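Local coordinates for small ribosomal subunit protein bS6 (Thermotoga maritima, PDB 1VMB) that probably binds 16S ribosomal RNA together with protein bS18 as a structural component of the small ribosomal subunit, at residues F25-V31 with P101-R105. Residues are numbered along the deposited sequence; the frame is centred on the assembly and turned at random.
Sequences FIIAPNV and PEIIR
Ile26 and Arg105 form an antiparallel hydrogen-bonded pair in which Ile26 N donates to Arg105 O at 2.8 Å, while Ile26 O accepts from Ile104 N at 2.9 Å. That the carbonyl is answered by Ile104 and not by Arg105 marks a classic irregularity of antiparallel sheets, the beta bulge: the register slips by one residue, and Ile27 pairs with Ile103, without hydrogen bonds between them, at a CA-CA distance of 4.4 Å. Ile104, the extra residue, has a backbone (psi -16°) far from the extended form of its neighbours. Past the bulge, Ala28 N, in the first residue of the type I turn that runs to Val31, reaches Glu102 O in an almost straight bond (173° at the hydrogen). The ladder joins a central strand, 19-27, to the outermost strand 103-110 of the four-stranded antiparallel sheet of the S6 fold, whose strand order 2-3-1-4 is that of a ferredoxin-like alpha-beta sandwich.

Phe25, Ile27 and Ile103 share the face covered by helices 33-51 and 91-98. There Ile103 CD1 lies 4.0 Å from Phe25 CD2, approaching the ring at a slant, and its CG1 meets CG1 of Ile27. On the other face, CD1 of Ile26 ends beside CB and CG of Arg105, whose NE is hydrogen-bonded to OE1 of Gln107. Ile104 holds CG1 between its own backbone N and carbonyl carbon (chi1 58°), which brings that carbon to 4.1 Å from Ile26 CG2; the other branch, CG2, touches Ala28 CB at 3.9 Å. Phe66 of strand 54-66 packs on both Ile26 and Ile104. At the end of the turn, Val31 CG2 rests against CG of Glu102, the two side chains lying roughly perpendicular.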
# COMPACT_ATOMS: atom_id res chain seq x y z
N PHE A 25 1.06 -3.89 -0.24
CA PHE A 25 2.11 -4.40 0.62
C PHE A 25 1.71 -5.75 1.24
O PHE A 25 0.52 -5.97 1.49
CB PHE A 25 2.50 -3.39 1.69
CG PHE A 25 1.36 -2.94 2.59
CD1 PHE A 25 0.45 -1.94 2.20
CD2 PHE A 25 1.20 -3.48 3.84
CE1 PHE A 25 -0.54 -1.57 3.02
CE2 PHE A 25 0.18 -3.10 4.67
CZ PHE A 25 -0.70 -2.13 4.26
N ILE A 26 2.70 -6.64 1.47
CA ILE A 26 2.42 -8.00 1.94
C ILE A 26 3.18 -8.19 3.26
O ILE A 26 4.36 -7.99 3.32
CB ILE A 26 2.92 -9.03 0.89
CG1 ILE A 26 2.26 -8.75 -0.46
CG2 ILE A 26 2.69 -10.44 1.33
CD1 ILE A 26 2.74 -9.59 -1.60
N ILE A 27 2.47 -8.58 4.30
CA ILE A 27 3.01 -8.82 5.61
C ILE A 27 3.27 -10.31 5.77
O ILE A 27 2.46 -11.21 5.35
CB ILE A 27 2.04 -8.27 6.72
CG1 ILE A 27 1.72 -6.76 6.52
CG2 ILE A 27 2.62 -8.57 8.08
CD1 ILE A 27 0.58 -6.23 7.40
N ALA A 28 4.41 -10.58 6.37
CA ALA A 28 4.84 -11.93 6.65
C ALA A 28 3.78 -12.68 7.45
O ALA A 28 3.14 -12.14 8.39
CB ALA A 28 6.13 -11.91 7.43
N PRO A 29 3.63 -13.95 7.13
CA PRO A 29 2.58 -14.74 7.77
C PRO A 29 2.85 -15.18 9.21
O PRO A 29 1.94 -15.69 9.84
CB PRO A 29 2.45 -15.94 6.83
CG PRO A 29 3.85 -16.16 6.40
CD PRO A 29 4.39 -14.76 6.14
N ASN A 30 4.06 -14.97 9.73
CA ASN A 30 4.37 -15.27 11.12
C ASN A 30 4.18 -14.08 12.06
O ASN A 30 4.49 -14.14 13.23
CB ASN A 30 5.78 -15.84 11.23
CG ASN A 30 6.84 -14.90 10.76
OD1 ASN A 30 6.58 -13.87 10.13
ND2 ASN A 30 8.09 -15.28 11.03
N VAL A 31 3.63 -13.01 11.53
CA VAL A 31 3.24 -11.84 12.34
C VAL A 31 1.79 -12.07 12.78
O VAL A 31 0.93 -12.28 11.94
CB VAL A 31 3.36 -10.55 11.51
CG1 VAL A 31 2.96 -9.33 12.30
CG2 VAL A 31 4.76 -10.33 11.06
N PRO A 101 10.79 -4.82 8.27
CA PRO A 101 11.02 -6.18 7.74
C PRO A 101 9.81 -7.10 7.76
O PRO A 101 9.79 -8.09 7.03
CB PRO A 101 12.10 -6.73 8.63
CG PRO A 101 12.12 -5.89 9.81
CD PRO A 101 11.73 -4.51 9.36
N GLU A 102 8.84 -6.81 8.59
CA GLU A 102 7.61 -7.56 8.62
C GLU A 102 6.84 -7.43 7.30
O GLU A 102 6.01 -8.29 7.00
CB GLU A 102 6.75 -7.04 9.75
CG GLU A 102 7.34 -7.32 11.12
CD GLU A 102 8.34 -6.28 11.63
OE1 GLU A 102 8.62 -5.24 10.97
OE2 GLU A 102 8.88 -6.53 12.73
N ILE A 103 7.04 -6.33 6.59
CA ILE A 103 6.51 -6.18 5.23
C ILE A 103 7.59 -6.80 4.30
O ILE A 103 8.69 -6.21 4.08
CB ILE A 103 6.20 -4.70 4.89
CG1 ILE A 103 5.00 -4.25 5.76
CG2 ILE A 103 5.97 -4.54 3.40
CD1 ILE A 103 4.69 -2.78 5.72
N ILE A 104 7.26 -7.96 3.68
CA ILE A 104 8.19 -8.73 2.85
C ILE A 104 8.17 -8.37 1.35
O ILE A 104 9.09 -8.70 0.61
CB ILE A 104 8.00 -10.26 3.07
CG1 ILE A 104 6.56 -10.70 2.76
CG2 ILE A 104 8.40 -10.62 4.51
CD1 ILE A 104 6.36 -12.12 2.67
N ARG A 105 7.13 -7.68 0.94
CA ARG A 105 7.08 -7.18 -0.42
C ARG A 105 6.16 -5.98 -0.49
O ARG A 105 5.12 -5.96 0.20
CB ARG A 105 6.65 -8.27 -1.41
CG ARG A 105 6.26 -7.63 -2.76
CD ARG A 105 6.67 -8.26 -3.98
NE ARG A 105 6.46 -7.26 -5.05
CZ ARG A 105 7.43 -6.70 -5.74
NH1 ARG A 105 8.70 -7.00 -5.46
NH2 ARG A 105 7.13 -5.83 -6.70